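PDB 3QWN: hypothetical nigD-like protein from Bacteroides caccae, which is of unknown function but probably acts as a NigD-like immunity protein, perhaps an antitoxin that protects the cell producing it. Local coordinates for residues 56-61 against 71-76; 184-189 against 196-201; 79-84 against 162-167. One frame throughout, in Å; residues are numbered along the deposited sequence.

Contact 1 of 3, residues 56-61 against 71-76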
loop_
_atom_site.group_PDB
_atom_site.type_symbol
_atom_site.label_atom_id
_atom_site.label_comp_id
_atom_site.label_asym_id
_atom_site.label_seq_id
_atom_site.Cartn_x
_atom_site.Cartn_y
_atom_site.Cartn_z
HETATM N N MSE A 56 -2.412 8.345 -2.858
HETATM C CA MSE A 56 -2.423 8.210 -4.324
HETATM C C MSE A 56 -2.603 9.631 -4.926
HETATM O O MSE A 56 -3.378 10.456 -4.417
HETATM C CB MSE A 56 -3.519 7.249 -4.820
HETATM C CG MSE A 56 -3.325 5.824 -4.295
HETATM SE SE MSE A 56 -1.544 5.083 -4.713
HETATM C CE MSE A 56 -1.671 5.098 -6.655
ATOM N N SER A 57 -1.868 9.937 -5.982
ATOM C CA SER A 57 -1.985 11.275 -6.547
ATOM C C SER A 57 -1.709 11.310 -8.022
ATOM O O SER A 57 -0.809 10.629 -8.526
ATOM C CB SER A 57 -1.005 12.222 -5.844
ATOM O OG SER A 57 -1.084 13.571 -6.268
ATOM N N ASN A 58 -2.437 12.195 -8.693
ATOM C CA ASN A 58 -2.183 12.629 -10.045
ATOM C C ASN A 58 -1.557 14.015 -9.896
ATOM O O ASN A 58 -2.178 14.942 -9.362
ATOM C CB ASN A 58 -3.419 12.646 -10.942
ATOM C CG ASN A 58 -3.094 13.053 -12.361
ATOM O OD1 ASN A 58 -3.256 14.189 -12.741
ATOM N ND2 ASN A 58 -2.523 12.173 -13.138
ATOM N N TYR A 59 -0.309 14.140 -10.312
ATOM C CA TYR A 59 0.412 15.394 -10.194
ATOM C C TYR A 59 1.378 15.502 -11.346
ATOM O O TYR A 59 1.749 14.487 -11.944
ATOM C CB TYR A 59 1.179 15.443 -8.826
ATOM C CG TYR A 59 2.422 14.584 -8.797
ATOM C CD1 TYR A 59 2.344 13.210 -8.565
ATOM C CD2 TYR A 59 3.675 15.129 -9.055
ATOM C CE1 TYR A 59 3.491 12.410 -8.535
ATOM C CE2 TYR A 59 4.829 14.335 -9.054
ATOM C CZ TYR A 59 4.734 12.977 -8.788
ATOM O OH TYR A 59 5.869 12.189 -8.782
ATOM N N GLU A 60 1.891 16.709 -11.575
ATOM C CA GLU A 60 2.949 16.852 -12.558
ATOM C C GLU A 60 4.063 17.717 -11.979
ATOM O O GLU A 60 3.832 18.542 -11.099
ATOM C CB GLU A 60 2.434 17.366 -13.912
ATOM C CG GLU A 60 2.216 18.856 -14.066
ATOM C CD GLU A 60 1.900 19.228 -15.500
ATOM O OE1 GLU A 60 2.326 18.495 -16.423
ATOM O OE2 GLU A 60 1.245 20.277 -15.700
ATOM N N THR A 61 5.268 17.492 -12.469
ATOM C CA THR A 61 6.480 18.215 -12.107
ATOM C C THR A 61 6.728 19.300 -13.159
ATOM O O THR A 61 6.763 18.974 -14.358
ATOM C CB THR A 61 7.608 17.183 -12.022
ATOM O OG1 THR A 61 7.341 16.376 -10.873
ATOM C CG2 THR A 61 8.989 17.801 -11.954
ATOM N N VAL A 71 2.553 20.298 -9.113
ATOM C CA VAL A 71 1.166 20.734 -9.286
ATOM C C VAL A 71 0.303 19.478 -9.084
ATOM O O VAL A 71 0.501 18.490 -9.808
ATOM C CB VAL A 71 0.903 21.435 -10.632
ATOM C CG1 VAL A 71 -0.579 21.809 -10.763
ATOM C CG2 VAL A 71 1.759 22.679 -10.735
ATOM N N ILE A 72 -0.584 19.491 -8.067
ATOM C CA ILE A 72 -1.428 18.342 -7.741
ATOM C C ILE A 72 -2.767 18.491 -8.429
ATOM O O ILE A 72 -3.448 19.497 -8.260
ATOM C CB ILE A 72 -1.580 18.144 -6.194
ATOM C CG1 ILE A 72 -0.200 17.898 -5.539
ATOM C CG2 ILE A 72 -2.583 17.018 -5.843
ATOM C CD1 ILE A 72 -0.203 18.102 -4.020
ATOM N N TYR A 73 -3.170 17.457 -9.161
ATOM C CA TYR A 73 -4.452 17.440 -9.883
ATOM C C TYR A 73 -5.464 16.564 -9.157
ATOM O O TYR A 73 -6.645 16.866 -9.196
ATOM C CB TYR A 73 -4.261 16.982 -11.347
ATOM C CG TYR A 73 -3.457 18.005 -12.131
ATOM C CD1 TYR A 73 -4.047 19.182 -12.594
ATOM C CD2 TYR A 73 -2.098 17.824 -12.360
ATOM C CE1 TYR A 73 -3.292 20.163 -13.241
ATOM C CE2 TYR A 73 -1.346 18.779 -13.025
ATOM C CZ TYR A 73 -1.940 19.956 -13.461
ATOM O OH TYR A 73 -1.184 20.898 -14.133
ATOM N N SER A 74 -5.016 15.492 -8.487
ATOM C CA SER A 74 -5.919 14.633 -7.688
ATOM C C SER A 74 -5.182 14.000 -6.534
ATOM O O SER A 74 -3.987 13.831 -6.608
ATOM C CB SER A 74 -6.634 13.579 -8.530
ATOM O OG SER A 74 -5.807 12.463 -8.771
ATOM N N LEU A 75 -5.893 13.742 -5.454
ATOM C CA LEU A 75 -5.416 13.090 -4.240
ATOM C C LEU A 75 -6.449 12.169 -3.729
ATOM O O LEU A 75 -7.626 12.525 -3.710
ATOM C CB LEU A 75 -5.092 14.076 -3.111
ATOM C CG LEU A 75 -3.812 14.865 -3.154
ATOM C CD1 LEU A 75 -3.809 15.898 -2.021
ATOM C CD2 LEU A 75 -2.568 13.971 -3.060
ATOM N N GLN A 76 -6.027 10.990 -3.289
ATOM C CA GLN A 76 -6.932 10.059 -2.638
ATOM C C GLN A 76 -6.145 9.191 -1.671
ATOM O O GLN A 76 -4.935 9.037 -1.797
ATOM C CB GLN A 76 -7.770 9.237 -3.623
ATOM C CG GLN A 76 -7.028 8.148 -4.339
ATOM C CD GLN A 76 -7.924 7.508 -5.354
ATOM O OE1 GLN A 76 -8.387 8.139 -6.322
ATOM N NE2 GLN A 76 -8.152 6.229 -5.175
#
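Strands 56-61 and 71-76 form an antiparallel beta hairpin in the N-terminal OB domain, broken by a classic beta bulge, and illustrate how one extra residue redirects the side chains along a regular pair. Val-71 and Glu-60 exchange two backbone hydrogen bonds, Val-71 N giving its hydrogen to Glu-60 O nearly along the C=O axis, at 2.9 Å. Ile-72 forms a non-hydrogen-bonded pair with Tyr-59. Ile-72 CG1 lies 4.3 Å from Tyr-59 CB; the Tyr-59 ring leads away and its hydroxyl bonds to Glu-13.

Tyr-73 is the first residue of the bulge, its N donating to Asn-58 O over 2.7 Å in the carbonyl plane. With CG anti to the carbonyl carbon (chi1 -67°), the ring presents its edge to Glu-60 CG, which lies in the ring plane. At the ring's tip, Tyr-73 OH donates to Glu-60 OE2 at 3.0 Å, approaching from 37° above the carboxylate plane. Asn-58 OD1 lies 3.3 Å from Tyr-73 CB, while ND2 of the same amide is hydrogen-bonded to the backbone O of Lys-11.

Ser-74 N also donates to Asn-58 O, from the direction of a lone pair. In return Ser-74 O accepts two donors: Asn-58 N, well above the carbonyl plane, and Ser-57 OG, 2.9 Å away and almost on the C=O axis. Ser-74 OG, between its own backbone N and carbonyl carbon (chi1 81°), comes within 3.2 Å of Asn-58 CB. Leu-75 CD2 rests against Ser-57 OG at 3.6 Å, and Gln-76 closes the series with two backbone bonds to Met-56, Gln-76 CG packing on Met-56 CB.

Each of two carbonyls at the bulge thus carries two bonds, so the irregularity leaves hydrogen bonding well supplied, and the tyrosine hydroxyl probably helps to stabilise an ionised Glu-60.

Contact 2 of 3, residues 184-189 against 196-201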
loop_
_atom_site.group_PDB
_atom_site.type_symbol
_atom_site.label_atom_id
_atom_site.label_comp_id
_atom_site.label_asym_id
_atom_site.label_seq_id
_atom_site.Cartn_x
_atom_site.Cartn_y
_atom_site.Cartn_z
ATOM N N LYS A 184 7.291 -12.887 1.992
ATOM C CA LYS A 184 6.558 -13.856 1.188
ATOM C C LYS A 184 5.064 -13.545 1.341
ATOM O O LYS A 184 4.478 -13.783 2.399
ATOM C CB LYS A 184 6.914 -15.283 1.590
ATOM C CG LYS A 184 8.343 -15.647 1.229
ATOM C CD LYS A 184 8.613 -17.099 1.499
ATOM C CE LYS A 184 10.062 -17.453 1.275
ATOM N NZ LYS A 184 10.264 -18.911 1.356
ATOM N N PHE A 185 4.480 -12.949 0.303
ATOM C CA PHE A 185 3.097 -12.496 0.291
ATOM C C PHE A 185 2.158 -13.496 -0.395
ATOM O O PHE A 185 2.387 -13.892 -1.534
ATOM C CB PHE A 185 2.996 -11.107 -0.383
ATOM C CG PHE A 185 1.593 -10.570 -0.530
ATOM C CD1 PHE A 185 0.914 -10.038 0.564
ATOM C CD2 PHE A 185 0.946 -10.595 -1.763
ATOM C CE1 PHE A 185 -0.385 -9.550 0.423
ATOM C CE2 PHE A 185 -0.354 -10.093 -1.904
ATOM C CZ PHE A 185 -1.008 -9.574 -0.808
ATOM N N LYS A 186 1.083 -13.874 0.320
ATOM C CA LYS A 186 0.010 -14.754 -0.140
ATOM C C LYS A 186 -1.309 -13.993 -0.164
ATOM O O LYS A 186 -1.494 -13.035 0.594
ATOM C CB LYS A 186 -0.113 -15.986 0.759
ATOM C CG LYS A 186 0.872 -17.099 0.431
ATOM C CD LYS A 186 0.714 -18.286 1.375
ATOM C CE LYS A 186 1.919 -19.193 1.367
ATOM N NZ LYS A 186 1.671 -20.456 2.115
ATOM N N TYR A 187 -2.231 -14.414 -1.027
ATOM C CA TYR A 187 -3.549 -13.764 -1.157
ATOM C C TYR A 187 -4.507 -14.721 -1.850
ATOM O O TYR A 187 -4.068 -15.547 -2.665
ATOM C CB TYR A 187 -3.446 -12.422 -1.953
ATOM C CG TYR A 187 -3.108 -12.595 -3.427
ATOM C CD1 TYR A 187 -1.826 -12.963 -3.835
ATOM C CD2 TYR A 187 -4.077 -12.410 -4.413
ATOM C CE1 TYR A 187 -1.523 -13.155 -5.186
ATOM C CE2 TYR A 187 -3.788 -12.617 -5.764
ATOM C CZ TYR A 187 -2.508 -12.972 -6.149
ATOM O OH TYR A 187 -2.227 -13.093 -7.498
ATOM N N TYR A 188 -5.799 -14.609 -1.535
ATOM C CA TYR A 188 -6.814 -15.435 -2.176
ATOM C C TYR A 188 -7.282 -14.758 -3.439
ATOM O O TYR A 188 -7.488 -13.543 -3.455
ATOM C CB TYR A 188 -7.974 -15.739 -1.226
ATOM C CG TYR A 188 -7.660 -16.850 -0.239
ATOM C CD1 TYR A 188 -6.777 -16.642 0.821
ATOM C CD2 TYR A 188 -8.261 -18.103 -0.351
ATOM C CE1 TYR A 188 -6.505 -17.647 1.746
ATOM C CE2 TYR A 188 -7.969 -19.130 0.552
ATOM C CZ TYR A 188 -7.090 -18.897 1.605
ATOM O OH TYR A 188 -6.780 -19.873 2.538
ATOM N N THR A 189 -7.405 -15.535 -4.500
ATOM C CA THR A 189 -7.809 -15.101 -5.842
ATOM C C THR A 189 -8.650 -16.206 -6.487
ATOM O O THR A 189 -8.697 -17.321 -5.964
ATOM C CB THR A 189 -6.541 -14.759 -6.675
ATOM O OG1 THR A 189 -6.911 -14.008 -7.838
ATOM C CG2 THR A 189 -5.699 -15.987 -7.027
ATOM N N ALA A 196 -12.108 -19.879 -5.416
ATOM C CA ALA A 196 -11.197 -19.075 -4.612
ATOM C C ALA A 196 -10.075 -19.944 -4.078
ATOM O O ALA A 196 -10.356 -20.944 -3.417
ATOM C CB ALA A 196 -11.941 -18.410 -3.476
ATOM N N ILE A 197 -8.816 -19.607 -4.420
ATOM C CA ILE A 197 -7.622 -20.341 -4.006
ATOM C C ILE A 197 -6.576 -19.395 -3.422
ATOM O O ILE A 197 -6.503 -18.237 -3.833
ATOM C CB ILE A 197 -7.021 -21.184 -5.166
ATOM C CG1 ILE A 197 -6.683 -20.329 -6.408
ATOM C CG2 ILE A 197 -7.956 -22.341 -5.538
ATOM C CD1 ILE A 197 -5.200 -20.077 -6.660
ATOM N N GLU A 198 -5.742 -19.905 -2.492
ATOM C CA GLU A 198 -4.651 -19.141 -1.894
ATOM C C GLU A 198 -3.471 -19.186 -2.865
ATOM O O GLU A 198 -2.982 -20.281 -3.176
ATOM C CB GLU A 198 -4.293 -19.709 -0.511
ATOM C CG GLU A 198 -3.293 -18.880 0.279
ATOM C CD GLU A 198 -2.818 -19.541 1.553
ATOM O OE1 GLU A 198 -2.143 -20.593 1.470
ATOM O OE2 GLU A 198 -3.123 -19.005 2.640
ATOM N N SER A 199 -3.059 -18.014 -3.391
ATOM C CA SER A 199 -1.951 -17.920 -4.348
ATOM C C SER A 199 -0.622 -17.657 -3.646
ATOM O O SER A 199 -0.509 -16.729 -2.859
ATOM C CB SER A 199 -2.212 -16.837 -5.391
ATOM O OG SER A 199 -1.120 -16.738 -6.289
ATOM N N GLY A 200 0.369 -18.490 -3.952
ATOM C CA GLY A 200 1.726 -18.354 -3.444
ATOM C C GLY A 200 2.661 -17.821 -4.504
ATOM O O GLY A 200 3.870 -17.930 -4.364
ATOM N N LYS A 201 2.097 -17.242 -5.572
ATOM C CA LYS A 201 2.773 -16.624 -6.729
ATOM C C LYS A 201 3.940 -15.706 -6.313
ATOM O O LYS A 201 4.992 -15.760 -6.934
ATOM C CB LYS A 201 1.733 -15.813 -7.547
ATOM C CG LYS A 201 2.272 -15.106 -8.769
ATOM C CD LYS A 201 1.189 -14.381 -9.558
ATOM C CE LYS A 201 1.807 -13.692 -10.766
ATOM N NZ LYS A 201 0.804 -13.394 -11.820
HETATM O O HOH W 1 1.369 -14.657 -3.650
#
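At the edge of a sheet in the C-terminal beta-sandwich domain, the hairpin joining 184-189 to 196-201 shows how backbone bonding and side-chain cover divide the work. Backbone bonds come first. Thr-189 and Ile-197 exchange two nearly straight hydrogen bonds, with Ile-197 N reaching Thr-189 O at 2.8 Å almost along the C=O axis. Between Tyr-187 and Ser-199 the pair is uneven: Ser-199 N donates firmly to Tyr-187 O, whereas the return bond, from Tyr-187 N to Ser-199 O, is weak at 3.4 Å. Where the strands begin to part, a water bridges them, donating to Phe-185 O at 2.5 Å and to Ser-199 O.

Two CH-pi contacts follow, one on each face of the sheet. Glu-198 CB lies over one face of the Tyr-188 ring, 3.8 Å from its centroid and offset toward the rim. Tyr-187, with CG between its backbone N and carbonyl carbon (chi1 68°), brings a ring face under Ser-199 CB. Tyr-188 also stacks on His-97.

The charged pair is long. Glu-198 OE1 and Lys-186 NZ make a salt bridge of 3.9 Å, and the lysine CD brushes the same oxygen.

The chemistry implies a join secured chiefly by its backbone at the Thr-189 end, with the CB atoms of Glu-198 and Ser-199 lying over one face of each tyrosine ring and the distant charges adding probably modest attraction.

Contact 3 of 3, residues 79-84 against 162-167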
loop_
_atom_site.group_PDB
_atom_site.type_symbol
_atom_site.label_atom_id
_atom_site.label_comp_id
_atom_site.label_asym_id
_atom_site.label_seq_id
_atom_site.Cartn_x
_atom_site.Cartn_y
_atom_site.Cartn_z
ATOM N N VAL A 79 -4.670 2.357 1.625
ATOM C CA VAL A 79 -4.719 1.591 2.878
ATOM C C VAL A 79 -3.283 1.352 3.302
ATOM O O VAL A 79 -2.476 0.931 2.473
ATOM C CB VAL A 79 -5.534 0.272 2.721
ATOM C CG1 VAL A 79 -5.773 -0.401 4.057
ATOM C CG2 VAL A 79 -6.868 0.520 2.016
ATOM N N THR A 80 -2.952 1.637 4.567
ATOM C CA THR A 80 -1.627 1.376 5.156
ATOM C C THR A 80 -1.812 0.323 6.256
ATOM O O THR A 80 -1.873 0.683 7.433
ATOM C CB THR A 80 -0.908 2.649 5.659
ATOM O OG1 THR A 80 -1.805 3.410 6.467
ATOM C CG2 THR A 80 -0.329 3.499 4.524
ATOM N N PRO A 81 -1.999 -0.974 5.903
ATOM C CA PRO A 81 -2.237 -1.967 6.959
ATOM C C PRO A 81 -0.939 -2.393 7.642
ATOM O O PRO A 81 0.050 -2.778 6.991
ATOM C CB PRO A 81 -2.908 -3.129 6.221
ATOM C CG PRO A 81 -2.408 -3.039 4.804
ATOM C CD PRO A 81 -1.981 -1.598 4.558
ATOM N N THR A 82 -0.945 -2.318 8.984
ATOM C CA THR A 82 0.209 -2.755 9.756
ATOM C C THR A 82 0.105 -4.284 9.883
ATOM O O THR A 82 -0.951 -4.772 10.320
ATOM C CB THR A 82 0.306 -2.023 11.112
ATOM O OG1 THR A 82 0.428 -0.619 10.875
ATOM C CG2 THR A 82 1.512 -2.492 11.939
ATOM N N PRO A 83 1.155 -5.051 9.474
ATOM C CA PRO A 83 1.090 -6.515 9.632
ATOM C C PRO A 83 0.873 -6.900 11.103
ATOM O O PRO A 83 1.560 -6.394 11.996
ATOM C CB PRO A 83 2.461 -6.993 9.113
ATOM C CG PRO A 83 2.958 -5.882 8.272
ATOM C CD PRO A 83 2.463 -4.634 8.925
ATOM N N LYS A 84 -0.125 -7.753 11.345
ATOM C CA LYS A 84 -0.488 -8.186 12.683
ATOM C C LYS A 84 -0.701 -9.706 12.713
ATOM O O LYS A 84 -1.201 -10.256 11.728
ATOM C CB LYS A 84 -1.745 -7.440 13.172
ATOM C CG LYS A 84 -1.489 -6.011 13.636
ATOM C CD LYS A 84 -2.773 -5.189 13.545
ATOM C CE LYS A 84 -2.540 -3.692 13.675
ATOM N NZ LYS A 84 -3.761 -2.895 13.332
ATOM N N ALA A 162 -7.700 -1.031 -5.853
ATOM C CA ALA A 162 -7.411 -0.715 -4.458
ATOM C C ALA A 162 -5.911 -0.575 -4.334
ATOM O O ALA A 162 -5.162 -1.226 -5.056
ATOM C CB ALA A 162 -7.961 -1.764 -3.528
ATOM N N TYR A 163 -5.481 0.320 -3.463
ATOM C CA TYR A 163 -4.075 0.629 -3.294
ATOM C C TYR A 163 -3.661 0.395 -1.858
ATOM O O TYR A 163 -4.260 0.958 -0.959
ATOM C CB TYR A 163 -3.823 2.094 -3.719
ATOM C CG TYR A 163 -4.306 2.378 -5.124
ATOM C CD1 TYR A 163 -3.515 2.076 -6.234
ATOM C CD2 TYR A 163 -5.570 2.929 -5.353
ATOM C CE1 TYR A 163 -3.960 2.344 -7.538
ATOM C CE2 TYR A 163 -6.029 3.185 -6.652
ATOM C CZ TYR A 163 -5.212 2.919 -7.736
ATOM O OH TYR A 163 -5.669 3.214 -9.003
ATOM N N LEU A 164 -2.634 -0.442 -1.653
ATOM C CA LEU A 164 -2.086 -0.759 -0.337
ATOM C C LEU A 164 -0.590 -0.416 -0.257
ATOM O O LEU A 164 0.147 -0.659 -1.193
ATOM C CB LEU A 164 -2.278 -2.267 -0.029
ATOM C CG LEU A 164 -3.598 -2.702 0.617
ATOM C CD1 LEU A 164 -4.777 -2.630 -0.367
ATOM C CD2 LEU A 164 -3.482 -4.084 1.128
ATOM N N SER A 165 -0.149 0.120 0.875
ATOM C CA SER A 165 1.253 0.401 1.164
ATOM C C SER A 165 1.490 -0.177 2.530
ATOM O O SER A 165 1.023 0.392 3.520
ATOM C CB SER A 165 1.553 1.896 1.107
ATOM O OG SER A 165 2.118 2.292 -0.130
ATOM N N VAL A 166 2.051 -1.389 2.581
ATOM C CA VAL A 166 2.302 -2.092 3.832
ATOM C C VAL A 166 3.599 -1.547 4.470
ATOM O O VAL A 166 4.676 -1.786 3.905
ATOM C CB VAL A 166 2.375 -3.639 3.645
ATOM C CG1 VAL A 166 2.473 -4.336 4.992
ATOM C CG2 VAL A 166 1.186 -4.168 2.854
ATOM N N PRO A 167 3.531 -0.861 5.652
ATOM C CA PRO A 167 4.776 -0.369 6.303
ATOM C C PRO A 167 5.702 -1.497 6.758
ATOM O O PRO A 167 5.234 -2.469 7.339
ATOM C CB PRO A 167 4.258 0.436 7.502
ATOM C CG PRO A 167 2.897 -0.112 7.771
ATOM C CD PRO A 167 2.331 -0.502 6.439
#
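Residues 79-84, which form no regular strand, lie along strand 162-167, their end-to-end directions 38° apart. A single bridge ties them: Val-79 N donates to Tyr-163 O at 3.0 Å, and Val-79 O accepts from Ser-165 N at 2.9 Å.

Side chains pack at the bridge and beyond it. Leu-164 CG, anti to its own carbonyl carbon, lies 4.1 Å from Val-79 CB. Its branch CD2 comes to 4.0 Å from CG of Pro-81, a ring puckered C-gamma endo, the two side chains crossing at about a right angle. Val-166, with CG1 anti to the backbone N (chi1 -173°), sends this methyl against CG of Pro-83, puckered C-gamma exo, at 3.7 Å, while CG2 turns to Pro-81 CG. Pro-167 brings its CD to Pro-81 O at 3.3 Å. Thr-80 lays its CG2 beside Ser-165 O.

Residues 79-84 lead from strand 68-77, the second arm of the hairpin in the N-terminal OB domain, to strand 84-85 in the C-terminal part. Strand 158-167 pairs with strand 111-120. Ser-165 OG bonds Asn-113 of that strand and Arg-54 of strand 52-63, so it also reaches the N-terminal domain, and Ile-130 of strand 127-133 packs against Pro-81, Pro-83 and Val-166.

How the contacts relate
The three contacts sample the fold from end to end. Contacts 1 and 2 are hairpins, partly buried, on opposite sides of the chain's centre, their own centres 32 Å apart; contact 3 is buried and lies close to the middle. Contact 1 belongs to the OB domain and contact 2 to the C-terminal sandwich, while contact 3 sets the connection leaving strand 68-77 against strand 158-167 of the sandwich. Contacts 1 and 3 meet directly, Met-56 CE packing on Tyr-163 CD1 at 3.6 Å, while contact 2 touches neither. Chemistry follows place: the hairpins combine series of backbone bonds with tyrosines and polar or charged side chains, and the central contact relies on prolines and aliphatic packing around one bridge.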